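Local coordinates for protein ribokinase (Staphylococcus aureus, PDB 3RY7) that catalyses the ATP- and magnesium-dependent phosphorylation of D-ribose at O-5, giving D-ribose 5-phosphate for nucleotide, histidine and tryptophan synthesis or the pentose phosphate pathway, at residues A[147-152]-A[173-178]; A[258-263]-A[273-278]; A[66-71]-A[92-97]. One frame throughout, in Å; residues are numbered along the deposited sequence.

Contact 1: A[147-152]-A[173-178]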
loop_
_atom_site.group_PDB
_atom_site.type_symbol
_atom_site.label_atom_id
_atom_site.label_comp_id
_atom_site.label_asym_id
_atom_site.label_seq_id
_atom_site.Cartn_x
_atom_site.Cartn_y
_atom_site.Cartn_z
ATOM N N ALA A 147 11.809 -7.801 33.298
ATOM C CA ALA A 147 12.628 -8.275 32.192
ATOM C C ALA A 147 13.486 -7.149 31.606
ATOM O O ALA A 147 14.647 -7.368 31.238
ATOM C CB ALA A 147 11.768 -8.909 31.088
ATOM N N ILE A 148 12.895 -5.964 31.480
ATOM C CA ILE A 148 13.618 -4.834 30.912
ATOM C C ILE A 148 14.764 -4.402 31.855
ATOM O O ILE A 148 15.880 -4.154 31.411
ATOM C CB ILE A 148 12.685 -3.640 30.612
ATOM C CG1 ILE A 148 11.592 -4.023 29.588
ATOM C CG2 ILE A 148 13.508 -2.455 30.068
ATOM C CD1 ILE A 148 10.524 -2.981 29.456
ATOM N N ILE A 149 14.476 -4.340 33.151
ATOM C CA ILE A 149 15.499 -4.002 34.149
ATOM C C ILE A 149 16.701 -4.937 34.019
ATOM O O ILE A 149 17.863 -4.506 33.998
ATOM C CB ILE A 149 14.932 -4.057 35.572
ATOM C CG1 ILE A 149 14.000 -2.872 35.816
ATOM C CG2 ILE A 149 16.057 -4.041 36.600
ATOM C CD1 ILE A 149 13.233 -2.970 37.134
ATOM N N SER A 150 16.424 -6.225 33.866
ATOM C CA SER A 150 17.510 -7.190 33.823
ATOM C C SER A 150 18.372 -7.039 32.554
ATOM O O SER A 150 19.608 -7.185 32.599
ATOM C CB SER A 150 16.960 -8.610 33.994
ATOM O OG SER A 150 17.387 -9.432 32.932
ATOM N N ALA A 151 17.724 -6.725 31.431
ATOM C CA ALA A 151 18.446 -6.519 30.182
ATOM C C ALA A 151 19.283 -5.227 30.239
ATOM O O ALA A 151 20.396 -5.171 29.717
ATOM C CB ALA A 151 17.476 -6.479 29.011
ATOM N N PHE A 152 18.736 -4.204 30.894
ATOM C CA PHE A 152 19.417 -2.911 30.998
ATOM C C PHE A 152 20.570 -2.976 32.018
ATOM O O PHE A 152 21.557 -2.262 31.881
ATOM C CB PHE A 152 18.420 -1.798 31.365
ATOM C CG PHE A 152 17.600 -1.287 30.189
ATOM C CD1 PHE A 152 16.774 -0.165 30.335
ATOM C CD2 PHE A 152 17.667 -1.913 28.942
ATOM C CE1 PHE A 152 16.008 0.319 29.247
ATOM C CE2 PHE A 152 16.924 -1.428 27.848
ATOM C CZ PHE A 152 16.088 -0.310 28.004
ATOM N N PRO A 173 9.528 2.205 37.937
ATOM C CA PRO A 173 10.277 2.271 39.194
ATOM C C PRO A 173 11.682 2.834 38.976
ATOM O O PRO A 173 12.226 2.749 37.870
ATOM C CB PRO A 173 10.371 0.801 39.618
ATOM C CG PRO A 173 10.397 0.052 38.314
ATOM C CD PRO A 173 9.495 0.839 37.383
ATOM N N ASN A 174 12.266 3.390 40.037
ATOM C CA ASN A 174 13.587 3.991 39.953
ATOM C C ASN A 174 14.616 2.970 39.511
ATOM O O ASN A 174 15.567 3.300 38.795
ATOM C CB ASN A 174 13.986 4.598 41.300
ATOM C CG ASN A 174 13.043 5.700 41.739
ATOM O OD1 ASN A 174 12.368 6.314 40.907
ATOM N ND2 ASN A 174 12.987 5.957 43.049
ATOM N N GLU A 175 14.412 1.725 39.941
ATOM C CA GLU A 175 15.284 0.630 39.549
ATOM C C GLU A 175 15.461 0.570 38.020
ATOM O O GLU A 175 16.508 0.145 37.523
ATOM C CB GLU A 175 14.736 -0.687 40.104
ATOM C CG GLU A 175 15.675 -1.878 39.989
ATOM C CD GLU A 175 15.075 -3.140 40.614
ATOM O OE1 GLU A 175 15.189 -4.235 40.006
ATOM O OE2 GLU A 175 14.472 -3.032 41.713
ATOM N N LEU A 176 14.441 1.003 37.277
ATOM C CA LEU A 176 14.524 1.020 35.820
ATOM C C LEU A 176 14.974 2.390 35.329
ATOM O O LEU A 176 15.830 2.499 34.457
ATOM C CB LEU A 176 13.179 0.642 35.167
ATOM C CG LEU A 176 13.161 0.775 33.625
ATOM C CD1 LEU A 176 14.289 -0.007 32.968
ATOM C CD2 LEU A 176 11.825 0.377 33.019
ATOM N N LEU A 177 14.364 3.432 35.882
ATOM C CA LEU A 177 14.644 4.794 35.433
ATOM C C LEU A 177 16.131 5.061 35.444
ATOM O O LEU A 177 16.661 5.721 34.551
ATOM C CB LEU A 177 13.920 5.816 36.310
ATOM C CG LEU A 177 12.407 5.783 36.097
ATOM C CD1 LEU A 177 11.691 6.647 37.131
ATOM C CD2 LEU A 177 12.083 6.208 34.671
ATOM N N SER A 178 16.805 4.515 36.446
ATOM C CA SER A 178 18.220 4.805 36.657
ATOM C C SER A 178 19.120 4.000 35.733
ATOM O O SER A 178 20.341 4.132 35.792
ATOM C CB SER A 178 18.596 4.504 38.109
ATOM O OG SER A 178 18.700 3.103 38.302
#
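I149 sets CG1 anti to its carbonyl carbon (chi1 -72°), which brings that branch against CB of L176; L176 holds CG anti to its backbone N (chi1 174°), leading its branch on toward I148 and F152. The setting is the ribokinase-fold α/β core. Helix 145-157 is the crossover of a beta-alpha-beta unit between parallel strands 136-140 and 161-165, and the short helix 174-177 follows on the way to strand 182-183. No hydrogen bond joins the segments; the contact is van der Waals packing, which suits branched aliphatic residues and a phenylalanine.

I149 is the residue most covered here. Its CG1 lies 3.7 Å from CB of L176, with the two side chains set obliquely. E175 crosses I149 at about a right angle, its extended chain laying methylenes and carboxylate against the isoleucine, and its OE1 comes 3.5 Å from I149 CG2. An exposed residue at the margin, glutamate suits the place because its methylenes can cover the isoleucine. P173 stands at the N-cap position; its carbonyl O accepts from the N atoms of both L176 and L177, and its ring approaches I149 at a looser 4.3 Å, from P173 CG to I149 CD1.

L176 CD1 lies 3.9 Å from CG2 of I148, a methyl that sits over the centre of the F152 ring, one helical turn on, 3.8 Å above the ring plane. F152 and L176 both rest on L164 of strand 161-165, while F152 also touches V137 and A139, which puts the aromatic ring between helix and sheet. The side chain of I148 is about 8 Å from that of E142, a probable ribose ligand. Where leucine and aromatic ring meet, L176 CD1 approaches F152 CD1 obliquely, at 3.6 Å.

Contact 2: A[258-263]-A[273-278]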
loop_
_atom_site.group_PDB
_atom_site.type_symbol
_atom_site.label_atom_id
_atom_site.label_comp_id
_atom_site.label_asym_id
_atom_site.label_seq_id
_atom_site.Cartn_x
_atom_site.Cartn_y
_atom_site.Cartn_z
ATOM N N GLY A 258 13.287 2.744 15.315
ATOM C CA GLY A 258 14.164 1.754 14.729
ATOM C C GLY A 258 15.245 2.430 13.926
ATOM O O GLY A 258 16.431 2.086 14.015
ATOM N N ALA A 259 14.821 3.416 13.138
ATOM C CA ALA A 259 15.719 4.108 12.221
ATOM C C ALA A 259 16.651 5.043 12.999
ATOM O O ALA A 259 17.845 5.112 12.716
ATOM C CB ALA A 259 14.905 4.885 11.179
ATOM N N PHE A 260 16.081 5.748 13.977
ATOM C CA PHE A 260 16.838 6.631 14.862
ATOM C C PHE A 260 18.021 5.873 15.414
ATOM O O PHE A 260 19.166 6.276 15.228
ATOM C CB PHE A 260 15.948 7.145 16.005
ATOM C CG PHE A 260 16.707 7.819 17.128
ATOM C CD1 PHE A 260 16.804 7.215 18.380
ATOM C CD2 PHE A 260 17.308 9.057 16.943
ATOM C CE1 PHE A 260 17.487 7.835 19.426
ATOM C CE2 PHE A 260 18.002 9.679 17.985
ATOM C CZ PHE A 260 18.092 9.066 19.225
ATOM N N VAL A 261 17.740 4.738 16.044
ATOM C CA VAL A 261 18.791 3.911 16.631
ATOM C C VAL A 261 19.784 3.348 15.596
ATOM O O VAL A 261 20.979 3.221 15.888
ATOM C CB VAL A 261 18.190 2.773 17.490
ATOM C CG1 VAL A 261 19.274 1.829 17.958
ATOM C CG2 VAL A 261 17.453 3.365 18.669
ATOM N N SER A 262 19.302 3.019 14.394
ATOM C CA SER A 262 20.189 2.520 13.336
ATOM C C SER A 262 21.253 3.561 12.938
ATOM O O SER A 262 22.363 3.220 12.519
ATOM C CB SER A 262 19.376 2.114 12.093
ATOM O OG SER A 262 18.846 3.247 11.405
ATOM N N ARG A 263 20.895 4.829 13.095
ATOM C CA ARG A 263 21.683 5.942 12.591
ATOM C C ARG A 263 22.561 6.591 13.676
ATOM O O ARG A 263 23.582 7.214 13.367
ATOM C CB ARG A 263 20.734 6.976 11.967
ATOM C CG ARG A 263 21.373 8.291 11.554
ATOM C CD ARG A 263 22.579 8.054 10.661
ATOM N NE ARG A 263 22.220 7.437 9.390
ATOM C CZ ARG A 263 22.026 8.116 8.261
ATOM N NH1 ARG A 263 22.148 9.444 8.245
ATOM N NH2 ARG A 263 21.713 7.462 7.143
ATOM N N ASP A 273 20.972 14.650 13.309
ATOM C CA ASP A 273 21.018 13.895 12.058
ATOM C C ASP A 273 20.251 12.569 12.169
ATOM O O ASP A 273 19.471 12.201 11.274
ATOM C CB ASP A 273 22.474 13.638 11.655
ATOM C CG ASP A 273 22.612 12.530 10.619
ATOM O OD1 ASP A 273 23.428 11.617 10.868
ATOM O OD2 ASP A 273 21.913 12.559 9.572
ATOM N N ALA A 274 20.478 11.854 13.269
ATOM C CA ALA A 274 19.786 10.598 13.518
ATOM C C ALA A 274 18.282 10.825 13.652
ATOM O O ALA A 274 17.484 10.033 13.169
ATOM C CB ALA A 274 20.358 9.898 14.778
ATOM N N ILE A 275 17.893 11.912 14.303
ATOM C CA ILE A 275 16.478 12.231 14.446
ATOM C C ILE A 275 15.828 12.595 13.101
ATOM O O ILE A 275 14.647 12.295 12.859
ATOM C CB ILE A 275 16.266 13.350 15.479
ATOM C CG1 ILE A 275 16.597 12.816 16.883
ATOM C CG2 ILE A 275 14.841 13.890 15.405
ATOM C CD1 ILE A 275 16.397 13.823 17.987
ATOM N N ASP A 276 16.619 13.224 12.231
ATOM C CA ASP A 276 16.185 13.564 10.882
ATOM C C ASP A 276 15.911 12.298 10.073
ATOM O O ASP A 276 14.833 12.126 9.495
ATOM C CB ASP A 276 17.255 14.395 10.175
ATOM C CG ASP A 276 16.862 14.745 8.751
ATOM O OD1 ASP A 276 17.501 14.241 7.795
ATOM O OD2 ASP A 276 15.888 15.507 8.604
ATOM N N PHE A 277 16.913 11.426 10.035
ATOM C CA PHE A 277 16.804 10.125 9.392
ATOM C C PHE A 277 15.625 9.301 9.919
ATOM O O PHE A 277 14.933 8.638 9.146
ATOM C CB PHE A 277 18.093 9.353 9.595
ATOM C CG PHE A 277 18.115 8.011 8.921
ATOM C CD1 PHE A 277 18.589 7.881 7.618
ATOM C CD2 PHE A 277 17.696 6.870 9.594
ATOM C CE1 PHE A 277 18.630 6.639 6.988
ATOM C CE2 PHE A 277 17.735 5.625 8.975
ATOM C CZ PHE A 277 18.207 5.512 7.668
ATOM N N GLY A 278 15.406 9.341 11.232
ATOM C CA GLY A 278 14.287 8.643 11.840
ATOM C C GLY A 278 12.962 9.203 11.355
ATOM O O GLY A 278 12.009 8.464 11.103
#
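R263 lays its guanidinium over one face of the F277 ring, the two planes tilted 33° apart, where helices 252-263 and 271-283 pack as a roughly antiparallel hairpin. Their local axes approach to 7.6 Å at 143°. A bend at chi2 (52°) carries R263 CD off an extended course, and a second bend at chi3 places NE above the phenylalanine. The cation-pi contact is off-centre: R263 CZ is 4.1 Å from the centroid of the F277 ring, and NH2 lies nearest the rim atoms CD1 and CE1. D273 approaches the guanidinium at its edge, near its plane, making a long salt bridge of 3.4 Å from D273 OD2 to R263 NH1.

Small residues let the backbones close up. Glycine suits position 278, since a CB there would press on CB of F260; the G278 CA sits 3.9 Å from CB of A259. A274 takes the CG of R263 against its own CA. F260 and I275 lie side by side pointing the same way, F260 CE2 to I275 CG1 3.6 Å, and both rest on L220 of the central sheet. Helix 252-263 also carries D254, the probable catalytic base, while V301 of the second subunit packs on F277. Arginine suits this place: its flat cation meets ring and carboxylate at once, its charge probably offset by D273 and stabilised by the electron-rich face of F277.

Contact 3: A[66-71]-A[92-97]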
loop_
_atom_site.group_PDB
_atom_site.type_symbol
_atom_site.label_atom_id
_atom_site.label_comp_id
_atom_site.label_asym_id
_atom_site.label_seq_id
_atom_site.Cartn_x
_atom_site.Cartn_y
_atom_site.Cartn_z
ATOM N N ASP A 66 1.709 -21.787 19.944
ATOM C CA ASP A 66 0.508 -21.921 19.128
ATOM C C ASP A 66 0.762 -21.712 17.631
ATOM O O ASP A 66 -0.104 -21.996 16.814
ATOM C CB ASP A 66 -0.625 -21.008 19.642
ATOM C CG ASP A 66 -0.176 -19.557 19.838
ATOM O OD1 ASP A 66 -0.963 -18.756 20.389
ATOM O OD2 ASP A 66 0.964 -19.228 19.449
ATOM N N GLY A 67 1.952 -21.253 17.271
ATOM C CA GLY A 67 2.298 -21.114 15.874
ATOM C C GLY A 67 1.623 -19.957 15.155
ATOM O O GLY A 67 1.794 -19.800 13.949
ATOM N N VAL A 68 0.882 -19.120 15.874
ATOM C CA VAL A 68 0.128 -18.068 15.195
ATOM C C VAL A 68 1.013 -16.954 14.640
ATOM O O VAL A 68 0.591 -16.213 13.762
ATOM C CB VAL A 68 -0.997 -17.467 16.066
ATOM C CG1 VAL A 68 -2.113 -18.484 16.287
ATOM C CG2 VAL A 68 -0.470 -16.973 17.389
ATOM N N ALA A 69 2.239 -16.832 15.139
ATOM C CA ALA A 69 3.159 -15.812 14.626
ATOM C C ALA A 69 4.246 -16.397 13.734
ATOM O O ALA A 69 5.237 -15.732 13.445
ATOM C CB ALA A 69 3.785 -15.038 15.770
ATOM N N ASP A 70 4.069 -17.642 13.299
ATOM C CA ASP A 70 5.068 -18.278 12.450
ATOM C C ASP A 70 5.304 -17.468 11.173
ATOM O O ASP A 70 6.406 -17.483 10.618
ATOM C CB ASP A 70 4.670 -19.717 12.096
ATOM C CG ASP A 70 4.900 -20.700 13.243
ATOM O OD1 ASP A 70 5.406 -20.301 14.318
ATOM O OD2 ASP A 70 4.576 -21.891 13.061
ATOM N N PHE A 71 4.282 -16.764 10.693
ATOM C CA PHE A 71 4.478 -15.995 9.473
ATOM C C PHE A 71 5.350 -14.784 9.757
ATOM O O PHE A 71 6.126 -14.353 8.903
ATOM C CB PHE A 71 3.156 -15.599 8.813
ATOM C CG PHE A 71 2.385 -14.550 9.555
ATOM C CD1 PHE A 71 1.501 -14.902 10.564
ATOM C CD2 PHE A 71 2.516 -13.213 9.219
ATOM C CE1 PHE A 71 0.772 -13.940 11.240
ATOM C CE2 PHE A 71 1.794 -12.244 9.888
ATOM C CZ PHE A 71 0.921 -12.605 10.905
ATOM N N ALA A 92 1.355 -19.324 27.784
ATOM C CA ALA A 92 0.384 -18.356 27.290
ATOM C C ALA A 92 0.363 -18.429 25.774
ATOM O O ALA A 92 1.329 -18.866 25.153
ATOM C CB ALA A 92 0.739 -16.927 27.757
ATOM N N LYS A 93 -0.748 -18.008 25.185
ATOM C CA LYS A 93 -0.825 -17.902 23.753
ATOM C C LYS A 93 -0.006 -16.692 23.304
ATOM O O LYS A 93 0.325 -15.820 24.106
ATOM C CB LYS A 93 -2.284 -17.793 23.339
ATOM C CG LYS A 93 -3.103 -19.017 23.736
ATOM C CD LYS A 93 -4.576 -18.776 23.482
ATOM C CE LYS A 93 -5.045 -17.502 24.189
ATOM N NZ LYS A 93 -5.520 -17.751 25.592
ATOM N N THR A 94 0.361 -16.662 22.035
ATOM C CA THR A 94 1.075 -15.516 21.503
ATOM C C THR A 94 0.290 -14.232 21.736
ATOM O O THR A 94 -0.943 -14.228 21.697
ATOM C CB THR A 94 1.360 -15.697 20.023
ATOM O OG1 THR A 94 2.120 -16.898 19.868
ATOM C CG2 THR A 94 2.148 -14.499 19.470
ATOM N N GLY A 95 1.005 -13.151 22.026
ATOM C CA GLY A 95 0.374 -11.854 22.223
ATOM C C GLY A 95 -0.432 -11.470 20.989
ATOM O O GLY A 95 -0.048 -11.812 19.871
ATOM N N GLN A 96 -1.537 -10.762 21.197
ATOM C CA GLN A 96 -2.440 -10.400 20.106
ATOM C C GLN A 96 -3.092 -9.033 20.304
ATOM O O GLN A 96 -3.325 -8.588 21.439
ATOM C CB GLN A 96 -3.540 -11.454 19.961
ATOM C CG GLN A 96 -3.007 -12.787 19.543
ATOM C CD GLN A 96 -3.997 -13.899 19.792
ATOM O OE1 GLN A 96 -5.122 -13.851 19.303
ATOM N NE2 GLN A 96 -3.578 -14.916 20.541
ATOM N N ALA A 97 -3.398 -8.375 19.193
ATOM C CA ALA A 97 -4.187 -7.157 19.245
ATOM C C ALA A 97 -5.439 -7.317 18.384
ATOM O O ALA A 97 -5.394 -7.862 17.270
ATOM C CB ALA A 97 -3.360 -5.956 18.785
HETATM O O HOH W 1 3.656 -18.135 17.135
#
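The turn leading into helix 70-78 meets the residues that run into strand 95-101, part of the four-stranded sheet that in ribokinases forms the lid beside the sugar site. D66 CG sits between the backbone N and the carbonyl carbon (chi1 51°), which turns the carboxylate toward T94. OD1 accepts the backbone N of T94 at 3.0 Å, on its syn side but 29° out of the carboxylate plane, while OD2 uses its syn lone pair for the T94 hydroxyl, OG1, at 2.6 Å.

Threonine suits the place because its two branches do different work. OG1 gives its proton to D66 and accepts from G64 N, and it also takes a weak bond from a water that accepts A69 N. CG2 turns to A69 CB, and T94 CB packs tightly on V68 CG2 at 3.5 Å as the two side chains slide past each other in opposite directions. V68 and A69 also touch V13, a likely substrate-binding residue. Beyond T94, Q96 folds its side chain back so that NE2 donates to the threonine's carbonyl O, 3.0 Å away. Two donors from T94 probably stabilise the negative charge on D66 and restrain its carboxylate from rotating.

How the contacts relate
From the N terminus, contact 3 comes first: it closes the excursion through helix 70-78 and strand 87-89, bringing the turn before that helix to the residues leading into lid strand 95-101. Contact 1 follows, closing the loop that runs through strand 161-165, and brings together two helices from successive connections of the sheet. Contact 2 closes the shortest loop, a helical hairpin late in the chain. The three stand in series, neither nested nor crossing, and none touches another. Contacts 2 and 3 lie on opposite sides of the chain's centre, their centres 30 Å apart; contacts 1 and 2 belong to the α/β core, whereas contact 3 joins core to lid.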